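Local coordinates for protein cadherin-23 (Mus musculus, PDB 5UZ8) that probably mediates calcium-dependent adhesion as a cadherin of the hearing apparatus, its extracellular repeats binding calcium ions and contributing to mechanotransduction, at residues 85-90 / 97-102; 3-8 / 34-39. One frame throughout, in Å; residues are numbered along the deposited sequence.

Interaction 1 of 2, residues 85-90 / 97-102; sequences TVRASD and AAEIPV. With CA (calcium ion), chain H.
Over one face of the Arg-87 guanidinium sits the methyl of Ala-97, CB standing 3.4 Å above the plane and over its centre, while the carboxylate of Glu-99 meets the group at its edge. There Arg-87 NH1 donates to Glu-99 OE2 at 2.8 Å, a hydrogen-bonded salt bridge. The acceptor lies near the guanidinium plane, yet OE2 is approached on its anti side and the two flat groups are turned 76° apart. With CG anti to the backbone N (chi1 -177°) and the chain extended as far as NE, Arg-87 runs its aliphatic part past Glu-99, its CG 3.8 Å from Glu-99 CG. The other carboxylate oxygen, OE1, faces the methyl CG2 of Thr-85. These residues project from one face of an antiparallel beta hairpin, strands 81-89 and 97-107, the central pair of a four-stranded sheet in the Greek-key sandwich of a cadherin repeat. Val-86 pairs with Ile-100, and Ala-88 with Ala-98, through two backbone hydrogen bonds each; Ala-88 N to Ala-98 O measures 2.8 Å. On the opposite face, that of Val-86 and Ala-88, Val-86 CG2 packs 3.7 Å from Val-102 CG2, and Phe-7 covers Val-86, Ala-88, Ala-98 and Ile-100 from the facing sheet. At the end of the pairing, where Ser-89 faces Ala-97, Ser-89 OG donates to the carbonyl O of Asp-90. Asp-90 has CG between its backbone N and carbonyl carbon (chi1 66°); its OD2 binds calcium at 2.5 Å, while OD1 accepts from the backbone N of both Gly-92 and Arg-96.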
ATOM      1  N   THR A  85       3.608  32.440 -34.414  1.00 18.08           N
ATOM      2  CA  THR A  85       3.098  33.387 -35.376  1.00 18.60           C
ATOM      3  C   THR A  85       3.221  32.773 -36.752  1.00 18.52           C
ATOM      4  O   THR A  85       4.263  32.194 -37.081  1.00 18.26           O
ATOM      5  CB  THR A  85       3.944  34.645 -35.311  1.00 20.10           C
ATOM      6  OG1 THR A  85       3.734  35.278 -34.055  1.00 20.42           O
ATOM      7  CG2 THR A  85       3.602  35.609 -36.400  1.00 20.99           C
ATOM      8  N   VAL A  86       2.180  32.932 -37.568  1.00 18.28           N
ATOM      9  CA  VAL A  86       2.246  32.582 -38.977  1.00 18.44           C
ATOM     10  C   VAL A  86       2.395  33.867 -39.774  1.00 19.87           C
ATOM     11  O   VAL A  86       1.656  34.824 -39.539  1.00 19.93           O
ATOM     12  CB  VAL A  86       0.973  31.866 -39.449  1.00 18.01           C
ATOM     13  CG1 VAL A  86       1.097  31.545 -40.928  1.00 18.97           C
ATOM     14  CG2 VAL A  86       0.726  30.576 -38.675  1.00 17.10           C
ATOM     15  N   ARG A  87       3.388  33.907 -40.663  1.00 21.07           N
ATOM     16  CA  ARG A  87       3.586  35.015 -41.596  1.00 22.83           C
ATOM     17  C   ARG A  87       3.205  34.534 -42.976  1.00 23.30           C
ATOM     18  O   ARG A  87       3.717  33.516 -43.418  1.00 23.46           O
ATOM     19  CB  ARG A  87       5.048  35.472 -41.601  1.00 24.41           C
ATOM     20  CG  ARG A  87       5.364  36.658 -42.489  1.00 26.58           C
ATOM     21  CD  ARG A  87       6.835  37.047 -42.403  1.00 28.58           C
ATOM     22  NE  ARG A  87       7.207  38.092 -43.364  1.00 31.08           N
ATOM     23  CZ  ARG A  87       7.051  39.408 -43.176  1.00 32.72           C
ATOM     24  NH1 ARG A  87       6.505  39.892 -42.057  1.00 32.57           N
ATOM     25  NH2 ARG A  87       7.428  40.264 -44.128  1.00 34.75           N
ATOM     26  N   ALA A  88       2.320  35.277 -43.651  1.00 24.04           N
ATOM     27  CA  ALA A  88       1.904  34.991 -45.010  1.00 24.75           C
ATOM     28  C   ALA A  88       2.408  36.165 -45.859  1.00 26.90           C
ATOM     29  O   ALA A  88       1.989  37.292 -45.635  1.00 26.87           O
ATOM     30  CB  ALA A  88       0.387  34.902 -45.074  1.00 24.34           C
ATOM     31  N   SER A  89       3.344  35.909 -46.770  1.00 28.55           N
ATOM     32  CA  SER A  89       3.999  36.966 -47.548  1.00 31.18           C
ATOM     33  C   SER A  89       3.711  36.721 -49.026  1.00 33.01           C
ATOM     34  O   SER A  89       3.747  35.584 -49.477  1.00 32.60           O
ATOM     35  CB  SER A  89       5.508  36.946 -47.304  1.00 32.04           C
ATOM     36  OG  SER A  89       6.143  37.989 -48.053  1.00 34.40           O
ATOM     37  N   ASP A  90       3.395  37.765 -49.778  1.00 35.37           N
ATOM     38  CA  ASP A  90       3.353  37.598 -51.223  1.00 38.22           C
ATOM     39  C   ASP A  90       4.784  37.668 -51.692  1.00 40.90           C
ATOM     40  O   ASP A  90       5.682  37.950 -50.902  1.00 40.78           O
ATOM     41  CB  ASP A  90       2.429  38.591 -51.945  1.00 39.56           C
ATOM     42  CG  ASP A  90       2.898  40.054 -51.870  1.00 41.22           C
ATOM     43  OD1 ASP A  90       4.118  40.349 -51.788  1.00 42.25           O
ATOM     44  OD2 ASP A  90       2.014  40.937 -51.904  1.00 41.37           O
ATOM     45  N   ALA A  97       3.132  41.441 -46.564  1.00 36.34           N
ATOM     46  CA  ALA A  97       2.914  40.302 -45.716  1.00 33.33           C
ATOM     47  C   ALA A  97       1.974  40.648 -44.588  1.00 31.42           C
ATOM     48  O   ALA A  97       1.773  41.802 -44.267  1.00 31.93           O
ATOM     49  CB  ALA A  97       4.242  39.797 -45.176  1.00 33.49           C
ATOM     50  N   ALA A  98       1.376  39.616 -44.011  1.00 28.81           N
ATOM     51  CA  ALA A  98       0.608  39.750 -42.801  1.00 27.31           C
ATOM     52  C   ALA A  98       1.068  38.664 -41.842  1.00 25.22           C
ATOM     53  O   ALA A  98       1.618  37.657 -42.269  1.00 23.89           O
ATOM     54  CB  ALA A  98      -0.866  39.569 -43.091  1.00 26.87           C
ATOM     55  N   GLU A  99       0.827  38.908 -40.556  1.00 24.35           N
ATOM     56  CA  GLU A  99       1.185  37.998 -39.498  1.00 23.19           C
ATOM     57  C   GLU A  99       0.032  37.842 -38.538  1.00 21.94           C
ATOM     58  O   GLU A  99      -0.745  38.758 -38.342  1.00 22.26           O
ATOM     59  CB  GLU A  99       2.396  38.529 -38.755  1.00 24.52           C
ATOM     60  CG  GLU A  99       3.671  38.366 -39.560  1.00 26.13           C
ATOM     61  CD  GLU A  99       4.911  38.817 -38.830  1.00 27.74           C
ATOM     62  OE1 GLU A  99       4.859  39.031 -37.596  1.00 28.13           O
ATOM     63  OE2 GLU A  99       5.948  38.932 -39.505  1.00 29.84           O
ATOM     64  N   ILE A 100      -0.077  36.667 -37.946  1.00 20.17           N
ATOM     65  CA  ILE A 100      -1.153  36.409 -37.020  1.00 19.60           C
ATOM     66  C   ILE A 100      -0.703  35.408 -35.957  1.00 18.65           C
ATOM     67  O   ILE A 100       0.090  34.513 -36.258  1.00 17.90           O
ATOM     68  CB  ILE A 100      -2.388  35.899 -37.778  1.00 18.97           C
ATOM     69  CG1 ILE A 100      -3.612  35.853 -36.862  1.00 18.95           C
ATOM     70  CG2 ILE A 100      -2.138  34.558 -38.450  1.00 18.14           C
ATOM     71  CD1 ILE A 100      -4.907  35.652 -37.608  1.00 19.39           C
ATOM     72  N   PRO A 101      -1.222  35.531 -34.729  1.00 19.14           N
ATOM     73  CA  PRO A 101      -0.879  34.539 -33.719  1.00 18.17           C
ATOM     74  C   PRO A 101      -1.681  33.269 -33.822  1.00 17.03           C
ATOM     75  O   PRO A 101      -2.875  33.281 -34.229  1.00 16.76           O
ATOM     76  CB  PRO A 101      -1.172  35.243 -32.381  1.00 19.15           C
ATOM     77  CG  PRO A 101      -1.639  36.604 -32.700  1.00 20.53           C
ATOM     78  CD  PRO A 101      -1.933  36.688 -34.150  1.00 20.66           C
ATOM     79  N   VAL A 102      -1.034  32.187 -33.407  1.00 15.93           N
ATOM     80  CA  VAL A 102      -1.679  30.895 -33.235  1.00 15.56           C
ATOM     81  C   VAL A 102      -1.465  30.425 -31.806  1.00 15.56           C
ATOM     82  O   VAL A 102      -0.359  30.544 -31.258  1.00 15.19           O
ATOM     83  CB  VAL A 102      -1.173  29.833 -34.246  1.00 15.27           C
ATOM     84  CG1 VAL A 102      -1.884  28.498 -34.026  1.00 14.98           C
ATOM     85  CG2 VAL A 102      -1.417  30.295 -35.683  1.00 16.11           C
TER
HETATM   86 CA    CA H2607      -0.152  41.115 -53.088  1.00 47.41          CA
HETATM   87  O   HOH W   1       1.170  42.890 -54.037  1.00 40.05           O

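Interaction 2 of 2, residues 3-8 / 34-39; sequences NTPQFK and AVDPDK. With CA (calcium ion), chain H.
Asn-3 and Asp-38 meet at a slant, the amide and carboxylate planes 35° apart, beside the calcium ion of a cadherin repeat, where short strand 6-7 pairs antiparallel with the end of strand 28-35, which runs into the Asp-Pro-Asp segment 36-38. Asn-3 ND2 reaches Asp-38 OD1 at 2.6 Å, nearly straight and within the amide plane, and Asn-3 N donates to the syn lone pair of Asp-38 OD2. One carboxylate thus takes a bond on each oxygen while OD2 also binds the metal. The ring of Pro-37 crosses the Asn-3 side chain at about a right angle, its CG 3.7 Å from ND2. An alanine in place of Asn-3 would probably leave Asp-38 OD1 without its amide donor, the carboxylate freer to turn, and Pro-37 CG without the amide it packs on.

The Asp-36 side chain runs alongside the Pro-5 ring, both directed the same way, with Pro-5 CD 3.5 Å from Asp-36 OD2. Asp-36 CG is anti to the backbone N (chi1 -175°), and its carboxylate grips the ion unevenly, OD2 at 2.3 Å and OD1 at 2.9 Å. OD1 also accepts from Asp-38 N, forming an Asx turn. Farther along, Gln-6 and Val-35 share two backbone hydrogen bonds in antiparallel pairing. The bent Lys-8 chain passes across Val-35 at about a right angle, and Ala-34 CB lies over one face of the Phe-7 ring, toward its rim. Asp-38 OD2 binds the ion at 2.5 Å; Asp-90, the carbonyl O of Asn-42 and a water complete the shell, and the carbonyl O of Asn-3 lies 2.3 Å from the calcium.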
ATOM      1  N   ASN A   3      -2.271  44.452 -53.124  1.00 50.66           N
ATOM      2  CA  ASN A   3      -3.064  43.971 -51.992  1.00 47.72           C
ATOM      3  C   ASN A   3      -2.173  43.117 -51.057  1.00 44.29           C
ATOM      4  O   ASN A   3      -1.398  42.305 -51.524  1.00 44.11           O
ATOM      5  CB  ASN A   3      -4.262  43.155 -52.502  1.00 47.55           C
ATOM      6  CG  ASN A   3      -5.241  44.001 -53.304  1.00 49.33           C
ATOM      7  OD1 ASN A   3      -6.010  44.777 -52.742  1.00 49.63           O
ATOM      8  ND2 ASN A   3      -5.191  43.878 -54.624  1.00 50.44           N
ATOM      9  N   THR A   4      -2.260  43.359 -49.756  1.00 41.40           N
ATOM     10  CA  THR A   4      -1.579  42.559 -48.739  1.00 39.26           C
ATOM     11  C   THR A   4      -2.348  41.258 -48.499  1.00 36.19           C
ATOM     12  O   THR A   4      -3.571  41.266 -48.514  1.00 35.33           O
ATOM     13  CB  THR A   4      -1.520  43.369 -47.437  1.00 39.04           C
ATOM     14  OG1 THR A   4      -0.911  44.625 -47.739  1.00 41.21           O
ATOM     15  CG2 THR A   4      -0.724  42.662 -46.337  1.00 37.76           C
ATOM     16  N   PRO A   5      -1.640  40.130 -48.273  1.00 34.44           N
ATOM     17  CA  PRO A   5      -2.374  38.917 -47.928  1.00 31.80           C
ATOM     18  C   PRO A   5      -3.263  39.102 -46.702  1.00 30.04           C
ATOM     19  O   PRO A   5      -2.874  39.795 -45.745  1.00 28.77           O
ATOM     20  CB  PRO A   5      -1.260  37.904 -47.645  1.00 31.52           C
ATOM     21  CG  PRO A   5      -0.115  38.369 -48.509  1.00 33.26           C
ATOM     22  CD  PRO A   5      -0.198  39.859 -48.475  1.00 34.69           C
ATOM     23  N   GLN A   6      -4.440  38.474 -46.741  1.00 28.44           N
ATOM     24  CA  GLN A   6      -5.343  38.484 -45.612  1.00 27.51           C
ATOM     25  C   GLN A   6      -5.625  37.063 -45.157  1.00 24.97           C
ATOM     26  O   GLN A   6      -5.928  36.194 -45.974  1.00 24.40           O
ATOM     27  CB  GLN A   6      -6.674  39.122 -45.996  1.00 29.11           C
ATOM     28  CG  GLN A   6      -6.596  40.505 -46.605  1.00 32.23           C
ATOM     29  CD  GLN A   6      -7.952  40.920 -47.137  1.00 34.17           C
ATOM     30  OE1 GLN A   6      -8.822  41.320 -46.375  1.00 36.76           O
ATOM     31  NE2 GLN A   6      -8.159  40.756 -48.422  1.00 35.61           N
ATOM     32  N   PHE A   7      -5.593  36.852 -43.855  1.00 23.05           N
ATOM     33  CA  PHE A   7      -5.937  35.557 -43.291  1.00 21.87           C
ATOM     34  C   PHE A   7      -7.435  35.351 -43.358  1.00 21.78           C
ATOM     35  O   PHE A   7      -8.217  36.319 -43.372  1.00 22.13           O
ATOM     36  CB  PHE A   7      -5.386  35.404 -41.860  1.00 21.24           C
ATOM     37  CG  PHE A   7      -3.883  35.189 -41.831  1.00 21.23           C
ATOM     38  CD1 PHE A   7      -3.344  33.935 -42.115  1.00 20.99           C
ATOM     39  CD2 PHE A   7      -3.022  36.246 -41.574  1.00 22.06           C
ATOM     40  CE1 PHE A   7      -1.967  33.747 -42.110  1.00 21.19           C
ATOM     41  CE2 PHE A   7      -1.650  36.064 -41.566  1.00 22.54           C
ATOM     42  CZ  PHE A   7      -1.123  34.823 -41.859  1.00 21.86           C
ATOM     43  N   LYS A   8      -7.795  34.078 -43.483  1.00 21.02           N
ATOM     44  CA  LYS A   8      -9.152  33.626 -43.591  1.00 21.86           C
ATOM     45  C   LYS A   8      -9.557  32.851 -42.332  1.00 20.28           C
ATOM     46  O   LYS A   8      -8.746  32.135 -41.764  1.00 18.71           O
ATOM     47  CB  LYS A   8      -9.291  32.753 -44.832  1.00 23.52           C
ATOM     48  CG  LYS A   8      -8.952  33.530 -46.107  1.00 25.77           C
ATOM     49  CD  LYS A   8     -10.185  34.101 -46.730  1.00 28.41           C
ATOM     50  CE  LYS A   8     -10.755  33.024 -47.642  1.00 30.40           C
ATOM     51  NZ  LYS A   8     -12.215  33.085 -47.649  1.00 32.30           N
ATOM     52  N   ALA A  34      -4.232  32.143 -46.017  1.00 24.74           N
ATOM     53  CA  ALA A  34      -4.398  33.521 -46.384  1.00 25.33           C
ATOM     54  C   ALA A  34      -4.671  33.589 -47.874  1.00 27.35           C
ATOM     55  O   ALA A  34      -4.372  32.647 -48.609  1.00 27.38           O
ATOM     56  CB  ALA A  34      -3.152  34.302 -46.044  1.00 25.51           C
ATOM     57  N   VAL A  35      -5.214  34.720 -48.311  1.00 28.43           N
ATOM     58  CA  VAL A  35      -5.478  34.956 -49.722  1.00 31.08           C
ATOM     59  C   VAL A  35      -4.896  36.289 -50.137  1.00 32.97           C
ATOM     60  O   VAL A  35      -4.763  37.188 -49.333  1.00 31.95           O
ATOM     61  CB  VAL A  35      -6.980  34.922 -50.057  1.00 31.56           C
ATOM     62  CG1 VAL A  35      -7.554  33.529 -49.795  1.00 31.03           C
ATOM     63  CG2 VAL A  35      -7.735  35.975 -49.265  1.00 31.44           C
ATOM     64  N   ASP A  36      -4.538  36.383 -51.402  1.00 36.51           N
ATOM     65  CA  ASP A  36      -4.058  37.608 -51.980  1.00 40.39           C
ATOM     66  C   ASP A  36      -4.685  37.634 -53.357  1.00 44.12           C
ATOM     67  O   ASP A  36      -4.423  36.733 -54.146  1.00 45.36           O
ATOM     68  CB  ASP A  36      -2.538  37.578 -52.071  1.00 41.30           C
ATOM     69  CG  ASP A  36      -1.960  38.885 -52.556  1.00 43.82           C
ATOM     70  OD1 ASP A  36      -2.324  39.353 -53.657  1.00 44.15           O
ATOM     71  OD2 ASP A  36      -1.114  39.452 -51.825  1.00 45.11           O
ATOM     72  N   PRO A  37      -5.527  38.638 -53.641  1.00 47.11           N
ATOM     73  CA  PRO A  37      -6.187  38.659 -54.968  1.00 50.71           C
ATOM     74  C   PRO A  37      -5.252  38.823 -56.209  1.00 54.66           C
ATOM     75  O   PRO A  37      -5.613  38.382 -57.307  1.00 57.09           O
ATOM     76  CB  PRO A  37      -7.195  39.816 -54.842  1.00 50.55           C
ATOM     77  CG  PRO A  37      -6.692  40.665 -53.724  1.00 49.25           C
ATOM     78  CD  PRO A  37      -5.969  39.752 -52.773  1.00 47.00           C
ATOM     79  N   ASP A  38      -4.054  39.381 -56.016  1.00 56.32           N
ATOM     80  CA  ASP A  38      -3.177  39.823 -57.121  1.00 59.22           C
ATOM     81  C   ASP A  38      -2.637  38.697 -58.003  1.00 61.67           C
ATOM     82  O   ASP A  38      -2.701  37.529 -57.641  1.00 61.78           O
ATOM     83  CB  ASP A  38      -1.987  40.629 -56.572  1.00 58.74           C
ATOM     84  CG  ASP A  38      -2.419  41.814 -55.713  1.00 57.74           C
ATOM     85  OD1 ASP A  38      -3.501  42.387 -55.988  1.00 57.73           O
ATOM     86  OD2 ASP A  38      -1.679  42.162 -54.754  1.00 55.25           O
ATOM     87  N   LYS A  39      -2.095  39.078 -59.159  1.00 65.98           N
ATOM     88  CA  LYS A  39      -1.615  38.127 -60.172  1.00 68.13           C
ATOM     89  C   LYS A  39      -0.149  37.733 -59.943  1.00 68.20           C
ATOM     90  O   LYS A  39       0.663  38.571 -59.521  1.00 68.52           O
ATOM     91  CB  LYS A  39      -1.775  38.727 -61.583  1.00 71.79           C
ATOM     92  CG  LYS A  39      -0.739  39.785 -61.961  1.00 73.85           C
ATOM     93  CD  LYS A  39      -1.141  40.569 -63.202  1.00 77.31           C
ATOM     94  CE  LYS A  39      -0.140  41.674 -63.503  1.00 79.08           C
ATOM     95  NZ  LYS A  39      -0.594  42.552 -64.619  1.00 81.81           N
TER
HETATM   96 CA    CA H2607      -0.152  41.115 -53.088  1.00 47.41          CA
HETATM   97  O   HOH W   1       1.170  42.890 -54.037  1.00 40.05           O

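Overall arrangement
Both segments of interaction 2 precede those of interaction 1 in the chain, and the centres of the two contacts lie about 11 Å apart at the N-terminal end of the first repeat in this fragment. Each belongs to a different sheet of the sandwich: 3-8 / 34-39 joins an outermost strand, 6-7, to strand 28-35, whereas 85-90 / 97-102 is the hairpin central to the facing sheet. Phe-7 bridges the sheets, its CE2 3.5 Å from Ile-100 CG2, and Ala-98 CB also packs on the carbonyl O of Pro-5 just before strand 6-7. Both contacts supply ligands to one calcium ion and share its bound water, so the metal probably helps to hold together the ends of the two sheets at this tip of the repeat.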